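Local coordinates for protein transcription factor tau subunit sfc1 (Schizosaccharomyces pombe, PDB 4BJI) that helps TFIIIC bind the box A promoter of tRNA genes for RNA polymerase III transcription, the piece here being the DNA-binding domain of this subunit, at residues V53-R56 and R57-L60; F73-P76 and Y77-L81; F94-P98 and R99-N103; E162-R165 and D166-W169; V178-L181 and M182-K185. All blocks are in the same frame, centred on the assembly; numbering follows the deposited sequence.

In the fold
The five contacts follow one another along the chain, each a local turn, cap or helical step. Contacts 1 to 3 belong to the part assigned to a helix-turn-helix domain, consistent with a winged-helix fold. Contact 1 leads from edge strand 53-55 of the mixed sheet into helix 56-60, and contact 2 from helix 71-74 into strand 79-82; their centres are about 12 Å apart and L59 packs on L75. Contact 3, after strand 90-93, meets contact 2 through the Y80 OH to Y96 O bond and the backbone bond of L78 with F94. Contact 4, its centre about 12 Å from that of contact 3, joins the later chain to this part through W169 and P98. Contact 5, on helix 172-189, lies across the chain's centre from contact 2, centres about 31 Å apart.

Contact 1 of 5, residues V53-R56 and R57-L60; sequences VWTR and RALL
T55 OG1 accepts the backbone N-H of A58 at 3.0 Å, with an N-H...O angle of 162°, and so caps the first turn of the helix. A T55 chi1 of 59° turns the hydroxyl toward that amide. Two backbone bonds continue the turn: L59 N to T55 O at 3.1 Å and L60 N to R56 O at 2.9 Å. This is a strand-to-helix junction with T55 as N-cap, in the part of the chain assigned to the helix-turn-helix family; strand 53-55 pairs through W54 with Y91. L59 CD2 lies over one face of the W54 indole, 3.5 Å from the centroid of the five-membered ring and 16° off its normal, a CH-pi contact, while A58 CB meets the ring edge in plane, 3.6 Å from W54 CE3. The indole NE1 itself is bonded to L47 O. Further out, L60 CD1 rests over one face of the R56 guanidinium, 3.8 Å from R56 NE, and R56 NH2 reaches T68 O.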
loop_
_atom_site.group_PDB
_atom_site.type_symbol
_atom_site.label_atom_id
_atom_site.label_comp_id
_atom_site.label_asym_id
_atom_site.label_seq_id
_atom_site.Cartn_x
_atom_site.Cartn_y
_atom_site.Cartn_z
ATOM N N VAL A 53 5.944 -4.936 -3.802
ATOM C CA VAL A 53 4.894 -3.927 -3.949
ATOM C C VAL A 53 4.993 -2.948 -2.788
ATOM O O VAL A 53 4.904 -3.368 -1.613
ATOM C CB VAL A 53 3.489 -4.619 -3.909
ATOM C CG1 VAL A 53 2.373 -3.611 -3.947
ATOM C CG2 VAL A 53 3.332 -5.643 -5.061
ATOM N N TRP A 54 5.129 -1.658 -3.083
ATOM C CA TRP A 54 5.359 -0.633 -2.069
ATOM C C TRP A 54 4.603 0.655 -2.360
ATOM O O TRP A 54 4.622 1.146 -3.505
ATOM C CB TRP A 54 6.820 -0.195 -2.094
ATOM C CG TRP A 54 7.868 -1.128 -1.565
ATOM C CD1 TRP A 54 8.570 -2.066 -2.270
ATOM C CD2 TRP A 54 8.411 -1.127 -0.244
ATOM N NE1 TRP A 54 9.522 -2.663 -1.446
ATOM C CE2 TRP A 54 9.432 -2.094 -0.202
ATOM C CE3 TRP A 54 8.128 -0.398 0.905
ATOM C CZ2 TRP A 54 10.168 -2.354 0.960
ATOM C CZ3 TRP A 54 8.850 -0.671 2.055
ATOM C CH2 TRP A 54 9.856 -1.637 2.067
ATOM N N THR A 55 4.064 1.315 -1.345
ATOM C CA THR A 55 3.708 2.720 -1.513
ATOM C C THR A 55 4.976 3.595 -1.499
ATOM O O THR A 55 6.035 3.207 -0.953
ATOM C CB THR A 55 2.810 3.241 -0.419
ATOM O OG1 THR A 55 3.505 3.078 0.823
ATOM C CG2 THR A 55 1.477 2.480 -0.414
ATOM N N ARG A 56 4.870 4.790 -2.094
ATOM C CA ARG A 56 5.904 5.809 -1.947
ATOM C C ARG A 56 6.243 6.087 -0.482
ATOM O O ARG A 56 7.424 6.124 -0.098
ATOM C CB ARG A 56 5.448 7.109 -2.631
ATOM C CG ARG A 56 6.313 8.318 -2.280
ATOM C CD ARG A 56 5.712 9.600 -2.897
ATOM N NE ARG A 56 6.389 10.792 -2.391
ATOM C CZ ARG A 56 7.551 11.184 -2.864
ATOM N NH1 ARG A 56 8.107 10.491 -3.846
ATOM N NH2 ARG A 56 8.150 12.264 -2.363
ATOM N N ARG A 57 5.234 6.259 0.361
ATOM C CA ARG A 57 5.490 6.587 1.765
ATOM C C ARG A 57 6.277 5.477 2.472
ATOM O O ARG A 57 7.243 5.749 3.181
ATOM C CB ARG A 57 4.176 6.851 2.498
ATOM C CG ARG A 57 4.385 7.282 3.961
ATOM C CD ARG A 57 5.391 8.431 4.115
ATOM N NE ARG A 57 5.061 9.592 3.291
ATOM C CZ ARG A 57 5.854 10.654 3.151
ATOM N NH1 ARG A 57 7.025 10.703 3.775
ATOM N NH2 ARG A 57 5.480 11.669 2.383
ATOM N N ALA A 58 5.889 4.222 2.274
ATOM C CA ALA A 58 6.611 3.127 2.903
ATOM C C ALA A 58 8.070 3.072 2.437
ATOM O O ALA A 58 8.979 2.916 3.248
ATOM C CB ALA A 58 5.886 1.807 2.708
ATOM N N LEU A 59 8.320 3.280 1.141
ATOM C CA LEU A 59 9.701 3.335 0.657
ATOM C C LEU A 59 10.500 4.486 1.267
ATOM O O LEU A 59 11.651 4.302 1.685
ATOM C CB LEU A 59 9.736 3.461 -0.867
ATOM C CG LEU A 59 9.459 2.161 -1.599
ATOM C CD1 LEU A 59 9.184 2.423 -3.057
ATOM C CD2 LEU A 59 10.626 1.187 -1.405
ATOM N N LEU A 60 9.885 5.665 1.304
ATOM C CA LEU A 60 10.619 6.824 1.826
ATOM C C LEU A 60 11.085 6.510 3.236
ATOM O O LEU A 60 12.192 6.919 3.633
ATOM C CB LEU A 60 9.731 8.054 1.845
ATOM C CG LEU A 60 9.425 8.725 0.511
ATOM C CD1 LEU A 60 8.323 9.734 0.710
ATOM C CD2 LEU A 60 10.686 9.375 -0.053
#

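Contact 2 of 5, residues F73-P76 and Y77-L81; sequences FALP and YLSYL
L75 and S79 meet in a helix-to-strand turn, a local contact that leads from helix 71-74 into strand 79-82 of the mixed sheet. Its centre is the carbonyl oxygen of L75, which takes the S79 hydroxyl at 2.9 Å from OG to O and the L78 amide at 3.0 Å from N to O. These two donors approach from opposite faces of the carbonyl plane, about 50° out of it in each case; a weak bond from S79 N, bent to 128°, adds a third. S79 chi1 of 68° folds OG back over its own backbone toward L75 and brings it 3.7 Å from L75 CD2. Just before these, Y77 N donates to A74 O at 3.0 Å. The Y77 ring then presents its edge to the carbonyls of F73 and A74, with F73 O in the ring plane 3.4 Å from Y77 CD1, while Y77 OH is bonded to G31 O. Side chains of L78 and S79 also touch helix 35-50. Successive i+3 bonds, to A74 O and L75 O, then extended backbone from S79 onward, are consistent with the step from the last helix into the hairpin of a winged helix-turn-helix domain.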
loop_
_atom_site.group_PDB
_atom_site.type_symbol
_atom_site.label_atom_id
_atom_site.label_comp_id
_atom_site.label_asym_id
_atom_site.label_seq_id
_atom_site.Cartn_x
_atom_site.Cartn_y
_atom_site.Cartn_z
ATOM N N PHE A 73 11.863 9.879 -9.694
ATOM C CA PHE A 73 12.605 9.685 -10.920
ATOM C C PHE A 73 13.262 8.305 -11.016
ATOM O O PHE A 73 13.538 7.810 -12.099
ATOM C CB PHE A 73 13.699 10.771 -11.026
ATOM C CG PHE A 73 13.164 12.183 -11.130
ATOM C CD1 PHE A 73 12.772 12.691 -12.335
ATOM C CD2 PHE A 73 13.056 12.967 -9.999
ATOM C CE1 PHE A 73 12.263 14.001 -12.428
ATOM C CE2 PHE A 73 12.559 14.259 -10.077
ATOM C CZ PHE A 73 12.163 14.768 -11.292
ATOM N N ALA A 74 13.543 7.703 -9.858
ATOM C CA ALA A 74 14.206 6.395 -9.782
ATOM C C ALA A 74 13.204 5.231 -9.956
ATOM O O ALA A 74 13.524 4.220 -10.594
ATOM C CB ALA A 74 14.934 6.266 -8.438
ATOM N N LEU A 75 12.008 5.389 -9.387
ATOM C CA LEU A 75 11.021 4.289 -9.385
ATOM C C LEU A 75 10.724 3.750 -10.792
ATOM O O LEU A 75 10.608 2.546 -10.963
ATOM C CB LEU A 75 9.743 4.688 -8.644
ATOM C CG LEU A 75 9.877 4.626 -7.113
ATOM C CD1 LEU A 75 8.828 5.413 -6.399
ATOM C CD2 LEU A 75 9.899 3.169 -6.630
ATOM N N PRO A 76 10.622 4.632 -11.809
ATOM C CA PRO A 76 10.275 4.138 -13.144
ATOM C C PRO A 76 11.323 3.242 -13.792
ATOM O O PRO A 76 11.075 2.586 -14.813
ATOM C CB PRO A 76 10.099 5.449 -13.954
ATOM C CG PRO A 76 9.648 6.422 -12.972
ATOM C CD PRO A 76 10.511 6.108 -11.771
ATOM N N TYR A 77 12.519 3.204 -13.196
ATOM C CA TYR A 77 13.545 2.306 -13.688
ATOM C C TYR A 77 13.388 0.867 -13.221
ATOM O O TYR A 77 14.015 -0.035 -13.769
ATOM C CB TYR A 77 14.947 2.807 -13.285
ATOM C CG TYR A 77 15.424 3.974 -14.125
ATOM C CD1 TYR A 77 15.124 5.281 -13.779
ATOM C CD2 TYR A 77 16.125 3.752 -15.300
ATOM C CE1 TYR A 77 15.536 6.354 -14.576
ATOM C CE2 TYR A 77 16.538 4.813 -16.096
ATOM C CZ TYR A 77 16.234 6.092 -15.721
ATOM O OH TYR A 77 16.675 7.131 -16.529
ATOM N N LEU A 78 12.530 0.653 -12.213
ATOM C CA LEU A 78 12.379 -0.651 -11.582
ATOM C C LEU A 78 10.950 -1.145 -11.439
ATOM O O LEU A 78 10.755 -2.311 -11.135
ATOM C CB LEU A 78 12.970 -0.627 -10.173
ATOM C CG LEU A 78 14.443 -0.286 -10.065
ATOM C CD1 LEU A 78 14.813 -0.176 -8.616
ATOM C CD2 LEU A 78 15.304 -1.318 -10.785
ATOM N N SER A 79 9.972 -0.266 -11.590
ATOM C CA SER A 79 8.610 -0.566 -11.167
ATOM C C SER A 79 7.585 0.167 -12.011
ATOM O O SER A 79 7.928 1.148 -12.682
ATOM C CB SER A 79 8.424 -0.201 -9.686
ATOM O OG SER A 79 8.488 1.206 -9.476
ATOM N N TYR A 80 6.341 -0.303 -11.938
ATOM C CA TYR A 80 5.187 0.351 -12.545
ATOM C C TYR A 80 4.193 0.705 -11.428
ATOM O O TYR A 80 4.308 0.190 -10.309
ATOM C CB TYR A 80 4.544 -0.568 -13.607
ATOM C CG TYR A 80 3.983 -1.871 -13.081
ATOM C CD1 TYR A 80 4.788 -2.997 -12.898
ATOM C CD2 TYR A 80 2.648 -1.981 -12.742
ATOM C CE1 TYR A 80 4.251 -4.199 -12.404
ATOM C CE2 TYR A 80 2.117 -3.148 -12.233
ATOM C CZ TYR A 80 2.904 -4.259 -12.086
ATOM O OH TYR A 80 2.342 -5.406 -11.560
ATOM N N LEU A 81 3.214 1.548 -11.704
ATOM C CA LEU A 81 2.351 2.128 -10.693
ATOM C C LEU A 81 0.882 1.824 -10.944
ATOM O O LEU A 81 0.374 2.103 -12.030
ATOM C CB LEU A 81 2.529 3.649 -10.697
ATOM C CG LEU A 81 1.607 4.479 -9.816
ATOM C CD1 LEU A 81 1.757 4.180 -8.351
ATOM C CD2 LEU A 81 1.844 5.992 -10.071
#

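Contact 3 of 5, residues F94-P98 and R99-N103; sequences FGYDP and RKDSN
D97 OD1 is held by two donors of R99: its backbone N at 3.0 Å, from above the carboxylate plane, and NE at 2.9 Å on the syn lone pair. R99 NH2 completes the grip on D97 OD2 at 2.9 Å, making a side-on, two-nitrogen salt bridge whose carboxylate and guanidinium planes lie 29° apart. A bend at chi3 (-62°) swings the guanidinium back to the aspartate. Its NH1 bonds to M17 O and V19 O, so the arginine also ties this loop to the N-terminal region. A water whose oxygen is 2.9 Å from D97 OD2 links it to K100 NZ. Across the base of the turn, from the residue before it to the residue after it, Y96 OH donates to D101 OD2 at 2.7 Å, the ring and carboxylate planes 80° apart. D101 OD1 accepts N103 N at 3.0 Å, closing an Asx turn. With K100 N bonded to D97 O at 3.0 Å, residues 97-100 form a type I beta turn, braced by an aspartate-arginine bridge from first to third residue.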
loop_
_atom_site.group_PDB
_atom_site.type_symbol
_atom_site.label_atom_id
_atom_site.label_comp_id
_atom_site.label_asym_id
_atom_site.label_seq_id
_atom_site.Cartn_x
_atom_site.Cartn_y
_atom_site.Cartn_z
ATOM N N PHE A 94 8.883 -4.692 -11.874
ATOM C CA PHE A 94 8.564 -5.192 -13.213
ATOM C C PHE A 94 8.443 -6.718 -13.195
ATOM O O PHE A 94 9.202 -7.413 -12.522
ATOM C CB PHE A 94 9.638 -4.776 -14.217
ATOM C CG PHE A 94 9.644 -3.289 -14.520
ATOM C CD1 PHE A 94 8.480 -2.611 -14.826
ATOM C CD2 PHE A 94 10.857 -2.562 -14.529
ATOM C CE1 PHE A 94 8.488 -1.237 -15.106
ATOM C CE2 PHE A 94 10.870 -1.192 -14.823
ATOM C CZ PHE A 94 9.675 -0.522 -15.104
ATOM N N GLY A 95 7.440 -7.194 -13.917
ATOM C CA GLY A 95 7.224 -8.613 -14.126
ATOM C C GLY A 95 6.455 -9.316 -13.028
ATOM O O GLY A 95 6.039 -10.453 -13.243
ATOM N N TYR A 96 6.261 -8.675 -11.880
ATOM C CA TYR A 96 5.508 -9.297 -10.789
ATOM C C TYR A 96 4.038 -8.889 -10.941
ATOM O O TYR A 96 3.734 -7.693 -11.009
ATOM C CB TYR A 96 6.024 -8.837 -9.430
ATOM C CG TYR A 96 5.291 -9.459 -8.258
ATOM C CD1 TYR A 96 5.543 -10.767 -7.882
ATOM C CD2 TYR A 96 4.361 -8.760 -7.524
ATOM C CE1 TYR A 96 4.865 -11.352 -6.813
ATOM C CE2 TYR A 96 3.703 -9.319 -6.475
ATOM C CZ TYR A 96 3.942 -10.617 -6.128
ATOM O OH TYR A 96 3.261 -11.160 -5.061
ATOM N N ASP A 97 3.139 -9.871 -11.038
ATOM C CA ASP A 97 1.697 -9.622 -11.168
ATOM C C ASP A 97 1.002 -10.065 -9.885
ATOM O O ASP A 97 0.782 -11.254 -9.660
ATOM C CB ASP A 97 1.120 -10.380 -12.367
ATOM C CG ASP A 97 -0.301 -9.974 -12.683
ATOM O OD1 ASP A 97 -0.968 -9.356 -11.826
ATOM O OD2 ASP A 97 -0.733 -10.243 -13.831
ATOM N N PRO A 98 0.639 -9.108 -9.023
ATOM C CA PRO A 98 0.034 -9.461 -7.732
ATOM C C PRO A 98 -1.355 -10.031 -7.885
ATOM O O PRO A 98 -1.908 -10.593 -6.915
ATOM C CB PRO A 98 0.019 -8.129 -6.983
ATOM C CG PRO A 98 -0.066 -7.064 -8.095
ATOM C CD PRO A 98 0.825 -7.652 -9.204
ATOM N N ARG A 99 -1.933 -9.952 -9.087
ATOM C CA ARG A 99 -3.242 -10.552 -9.308
ATOM C C ARG A 99 -3.108 -12.049 -9.508
ATOM O O ARG A 99 -4.116 -12.799 -9.487
ATOM C CB ARG A 99 -3.900 -9.972 -10.580
ATOM C CG ARG A 99 -4.024 -8.486 -10.573
ATOM C CD ARG A 99 -4.417 -7.958 -11.947
ATOM N NE ARG A 99 -3.402 -8.277 -12.944
ATOM C CZ ARG A 99 -3.547 -8.011 -14.233
ATOM N NH1 ARG A 99 -4.649 -7.385 -14.662
ATOM N NH2 ARG A 99 -2.587 -8.368 -15.078
ATOM N N LYS A 100 -1.891 -12.541 -9.718
ATOM C CA LYS A 100 -1.658 -13.967 -9.967
ATOM C C LYS A 100 -1.091 -14.719 -8.780
ATOM O O LYS A 100 -0.894 -15.940 -8.833
ATOM C CB LYS A 100 -0.711 -14.194 -11.133
ATOM C CG LYS A 100 -1.197 -13.703 -12.456
ATOM C CD LYS A 100 -0.230 -14.224 -13.509
ATOM C CE LYS A 100 -0.479 -13.671 -14.901
ATOM N NZ LYS A 100 -1.874 -13.876 -15.378
ATOM N N ASP A 101 -0.790 -14.008 -7.697
ATOM C CA ASP A 101 -0.116 -14.580 -6.560
ATOM C C ASP A 101 -0.886 -14.174 -5.300
ATOM O O ASP A 101 -0.845 -13.025 -4.890
ATOM C CB ASP A 101 1.337 -14.053 -6.513
ATOM C CG ASP A 101 2.104 -14.474 -5.263
ATOM O OD1 ASP A 101 1.659 -15.404 -4.562
ATOM O OD2 ASP A 101 3.188 -13.867 -4.977
ATOM N N SER A 102 -1.577 -15.126 -4.676
ATOM C CA SER A 102 -2.362 -14.779 -3.491
ATOM C C SER A 102 -1.503 -14.311 -2.313
ATOM O O SER A 102 -2.021 -13.680 -1.398
ATOM C CB SER A 102 -3.280 -15.888 -3.070
ATOM O OG SER A 102 -2.524 -17.013 -2.708
ATOM N N ASN A 103 -0.203 -14.591 -2.344
ATOM C CA ASN A 103 0.652 -14.011 -1.299
ATOM C C ASN A 103 0.630 -12.491 -1.335
ATOM O O ASN A 103 0.946 -11.840 -0.316
ATOM C CB ASN A 103 2.107 -14.480 -1.404
ATOM C CG ASN A 103 2.267 -15.932 -1.084
ATOM O OD1 ASN A 103 1.529 -16.493 -0.273
ATOM N ND2 ASN A 103 3.230 -16.567 -1.741
HETATM O O HOH W 1 -3.066 -11.757 -14.523
#

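Contact 4 of 5, residues E162-R165 and D166-W169; sequences ECHR and DTGW
H164 and G168 form an antiparallel hydrogen-bonded pair, a single bridge between the two arms of this turn. H164 N donates to G168 O at 2.8 Å, and G168 N returns a bond to H164 O at 2.9 Å that is more bent, at 136°. The imidazole adds a third tie: T167 N donates to H164 ND1 at 3.1 Å, nearly straight at 168°, the donor nitrogen lying a little out of the ring plane. This bond requires ND1 to act as the acceptor, which leaves any proton of a neutral ring on NE2. The ring reaches the turn because H164 CB points from the backbone toward 166-169, and CG is anti to the backbone N (chi1 -173°). T167 OG1 lies 3.5 Å from H164 CB and is itself bonded to Y170 O.

At the open end of the turn, the C163 side chain lies over one face of the W169 indole. C163 SG is 4.1 Å from the centroid of the five-membered ring, a sulfur-aromatic contact, and C163 CB is 4.1 Å from that of the six-membered ring, a CH-pi contact. SG also touches G168 CA at 3.6 Å, where no side chain intervenes. In the next shell, W169 NE1 bonds to P98 O, and Q108 binds both W169 N and T167 O. The whole is a tight hairpin-like turn in the loop before helix 172-189, closed by one isolated beta bridge.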
loop_
_atom_site.group_PDB
_atom_site.type_symbol
_atom_site.label_atom_id
_atom_site.label_comp_id
_atom_site.label_asym_id
_atom_site.label_seq_id
_atom_site.Cartn_x
_atom_site.Cartn_y
_atom_site.Cartn_z
ATOM N N GLU A 162 -9.763 -15.739 -6.615
ATOM C CA GLU A 162 -9.362 -14.814 -7.687
ATOM C C GLU A 162 -9.228 -13.438 -7.070
ATOM O O GLU A 162 -9.882 -13.130 -6.077
ATOM C CB GLU A 162 -10.416 -14.825 -8.790
ATOM C CG GLU A 162 -10.025 -14.068 -10.044
ATOM C CD GLU A 162 -11.085 -14.192 -11.135
ATOM O OE1 GLU A 162 -11.189 -15.311 -11.657
ATOM O OE2 GLU A 162 -11.795 -13.192 -11.350
ATOM N N CYS A 163 -8.370 -12.609 -7.659
ATOM C CA CYS A 163 -8.139 -11.243 -7.188
ATOM C C CYS A 163 -9.234 -10.316 -7.726
ATOM O O CYS A 163 -9.312 -10.054 -8.915
ATOM C CB CYS A 163 -6.775 -10.755 -7.645
ATOM S SG CYS A 163 -6.187 -9.269 -6.866
ATOM N N HIS A 164 -10.103 -9.874 -6.827
ATOM C CA HIS A 164 -11.246 -9.038 -7.164
ATOM C C HIS A 164 -10.859 -7.616 -7.519
ATOM O O HIS A 164 -9.911 -7.054 -6.942
ATOM C CB HIS A 164 -12.206 -9.028 -5.976
ATOM C CG HIS A 164 -13.512 -8.342 -6.234
ATOM N ND1 HIS A 164 -13.726 -7.014 -5.936
ATOM C CD2 HIS A 164 -14.682 -8.815 -6.713
ATOM C CE1 HIS A 164 -14.963 -6.683 -6.257
ATOM N NE2 HIS A 164 -15.573 -7.763 -6.718
ATOM N N ARG A 165 -11.582 -7.006 -8.451
ATOM C CA ARG A 165 -11.254 -5.683 -8.961
ATOM C C ARG A 165 -11.201 -4.587 -7.901
ATOM O O ARG A 165 -10.528 -3.557 -8.088
ATOM C CB ARG A 165 -12.262 -5.306 -10.058
ATOM C CG ARG A 165 -13.707 -5.391 -9.643
ATOM C CD ARG A 165 -14.626 -5.417 -10.881
ATOM N NE ARG A 165 -14.247 -4.423 -11.883
ATOM C CZ ARG A 165 -14.676 -4.439 -13.140
ATOM N NH1 ARG A 165 -15.484 -5.407 -13.546
ATOM N NH2 ARG A 165 -14.296 -3.494 -13.992
ATOM N N ASP A 166 -11.962 -4.769 -6.825
ATOM C CA ASP A 166 -12.001 -3.805 -5.708
ATOM C C ASP A 166 -11.320 -4.354 -4.450
ATOM O O ASP A 166 -10.482 -3.656 -3.837
ATOM C CB ASP A 166 -13.434 -3.447 -5.329
ATOM C CG ASP A 166 -14.198 -2.797 -6.453
ATOM O OD1 ASP A 166 -13.590 -2.042 -7.226
ATOM O OD2 ASP A 166 -15.419 -3.034 -6.499
ATOM N N THR A 167 -11.681 -5.572 -4.025
ATOM C CA THR A 167 -11.246 -6.069 -2.726
ATOM C C THR A 167 -10.041 -7.012 -2.825
ATOM O O THR A 167 -9.546 -7.509 -1.798
ATOM C CB THR A 167 -12.363 -6.812 -1.980
ATOM O OG1 THR A 167 -12.671 -8.045 -2.649
ATOM C CG2 THR A 167 -13.618 -5.969 -1.923
ATOM N N GLY A 168 -9.545 -7.242 -4.033
ATOM C CA GLY A 168 -8.397 -8.102 -4.226
ATOM C C GLY A 168 -8.657 -9.497 -3.708
ATOM O O GLY A 168 -9.665 -10.147 -4.057
ATOM N N TRP A 169 -7.742 -10.008 -2.895
ATOM C CA TRP A 169 -7.818 -11.396 -2.441
ATOM C C TRP A 169 -8.738 -11.588 -1.230
ATOM O O TRP A 169 -8.890 -12.720 -0.757
ATOM C CB TRP A 169 -6.405 -11.866 -2.124
ATOM C CG TRP A 169 -5.527 -11.990 -3.336
ATOM C CD1 TRP A 169 -4.495 -11.176 -3.720
ATOM C CD2 TRP A 169 -5.613 -13.033 -4.314
ATOM N NE1 TRP A 169 -3.943 -11.646 -4.894
ATOM C CE2 TRP A 169 -4.597 -12.796 -5.265
ATOM C CE3 TRP A 169 -6.430 -14.149 -4.464
ATOM C CZ2 TRP A 169 -4.398 -13.633 -6.356
ATOM C CZ3 TRP A 169 -6.215 -14.984 -5.555
ATOM C CH2 TRP A 169 -5.211 -14.698 -6.490
#

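Contact 5 of 5, residues V178-L181 and M182-K185; sequences VRDL and MREK
V178 and M182 lie one turn apart within helix 172-189, in an unbroken run of regular alpha-helical backbone. Each of four successive amides bonds to the carbonyl four residues back, from M182 N to V178 O at 3.0 Å through K185 N to L181 O at 3.1 Å, all close to straight. On one side of the helix R183 NH1 makes a salt bridge to D180 OD1 at 3.2 Å. In one of its two deposited conformers R179 joins them in a network: it bends at chi2 and chi3, bringing NE and NH2 side-on to the same D180 OD1, each at 2.9 Å and from the same face of the carboxylate. In that conformer R183 NH1 lies over one face of the R179 guanidinium, 3.6 Å from R179 NE; the carboxylate they share probably offsets their like charges. Toward the interior, V178 CG1 meets the selenium of selenomethionine M182 at 3.7 Å, the two side chains running side by side. K185 NZ forms a salt bridge with D147. Around this turn, V178 packs on helix 151-155, D180 and E184 touch helix 197-205, and M182 enters a cluster with F112, F128, I145 and I150.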
loop_
_atom_site.group_PDB
_atom_site.type_symbol
_atom_site.label_atom_id
_atom_site.label_comp_id
_atom_site.label_asym_id
_atom_site.label_seq_id
_atom_site.Cartn_x
_atom_site.Cartn_y
_atom_site.Cartn_z
ATOM N N VAL A 178 -12.777 -4.500 7.845
ATOM C CA VAL A 178 -11.453 -3.980 8.123
ATOM C C VAL A 178 -11.369 -2.502 7.732
ATOM O O VAL A 178 -10.883 -1.662 8.506
ATOM C CB VAL A 178 -10.410 -4.816 7.387
ATOM C CG1 VAL A 178 -9.055 -4.086 7.406
ATOM C CG2 VAL A 178 -10.295 -6.148 8.075
ATOM N N ARG A 179 -11.861 -2.154 6.552
ATOM C CA ARG A 179 -11.828 -0.760 6.112
ATOM C C ARG A 179 -12.613 0.138 7.091
ATOM O O ARG A 179 -12.127 1.229 7.458
ATOM C CB ARG A 179 -12.338 -0.678 4.657
ATOM C CG ARG A 179 -12.149 0.661 3.938
ATOM C CD ARG A 179 -13.151 1.749 4.362
ATOM N NE ARG A 179 -14.535 1.289 4.386
ATOM C CZ ARG A 179 -15.366 1.244 3.350
ATOM N NH1 ARG A 179 -14.978 1.643 2.151
ATOM N NH2 ARG A 179 -16.607 0.798 3.521
ATOM N N ASP A 180 -13.790 -0.297 7.502
ATOM C CA ASP A 180 -14.598 0.498 8.434
ATOM C C ASP A 180 -13.891 0.672 9.763
ATOM O O ASP A 180 -13.951 1.772 10.350
ATOM C CB ASP A 180 -15.965 -0.121 8.616
ATOM C CG ASP A 180 -16.877 0.067 7.378
ATOM O OD1 ASP A 180 -16.498 0.749 6.391
ATOM O OD2 ASP A 180 -17.978 -0.468 7.410
ATOM N N LEU A 181 -13.260 -0.371 10.266
ATOM C CA LEU A 181 -12.526 -0.263 11.534
ATOM C C LEU A 181 -11.403 0.740 11.423
ATOM O O LEU A 181 -11.223 1.593 12.296
ATOM C CB LEU A 181 -11.932 -1.597 11.903
ATOM C CG LEU A 181 -12.973 -2.583 12.363
ATOM C CD1 LEU A 181 -12.332 -3.944 12.415
ATOM C CD2 LEU A 181 -13.502 -2.125 13.716
HETATM N N MSE A 182 -10.604 0.630 10.364
HETATM C CA MSE A 182 -9.492 1.556 10.136
HETATM C C MSE A 182 -10.002 2.996 9.996
HETATM O O MSE A 182 -9.418 3.937 10.566
HETATM C CB MSE A 182 -8.700 1.130 8.897
HETATM C CG MSE A 182 -7.996 -0.224 9.113
HETATM SE SE MSE A 182 -7.127 -0.894 7.543
HETATM C CE MSE A 182 -5.714 0.389 7.471
ATOM N N ARG A 183 -11.065 3.189 9.219
ATOM C CA ARG A 183 -11.587 4.536 8.981
ATOM C C ARG A 183 -12.027 5.160 10.300
ATOM O O ARG A 183 -11.710 6.306 10.605
ATOM C CB ARG A 183 -12.755 4.489 8.011
ATOM C CG ARG A 183 -13.261 5.878 7.649
ATOM C CD ARG A 183 -14.504 5.744 6.806
ATOM N NE ARG A 183 -15.537 5.104 7.610
ATOM C CZ ARG A 183 -16.447 4.248 7.153
ATOM N NH1 ARG A 183 -16.481 3.909 5.870
ATOM N NH2 ARG A 183 -17.331 3.730 7.994
ATOM N N GLU A 184 -12.752 4.395 11.098
ATOM C CA GLU A 184 -13.227 4.904 12.390
ATOM C C GLU A 184 -12.057 5.298 13.275
ATOM O O GLU A 184 -12.060 6.374 13.885
ATOM C CB GLU A 184 -14.053 3.853 13.112
ATOM C CG GLU A 184 -14.704 4.405 14.386
ATOM C CD GLU A 184 -15.800 5.421 14.071
ATOM O OE1 GLU A 184 -16.532 5.240 13.056
ATOM O OE2 GLU A 184 -15.869 6.440 14.776
ATOM N N LYS A 185 -11.028 4.458 13.344
ATOM C CA LYS A 185 -9.870 4.799 14.179
ATOM C C LYS A 185 -9.195 6.057 13.626
ATOM O O LYS A 185 -8.841 6.978 14.397
ATOM C CB LYS A 185 -8.917 3.621 14.298
ATOM C CG LYS A 185 -9.459 2.458 15.099
ATOM C CD LYS A 185 -8.361 1.572 15.638
ATOM C CE LYS A 185 -8.930 0.419 16.459
ATOM N NZ LYS A 185 -7.890 -0.273 17.174
#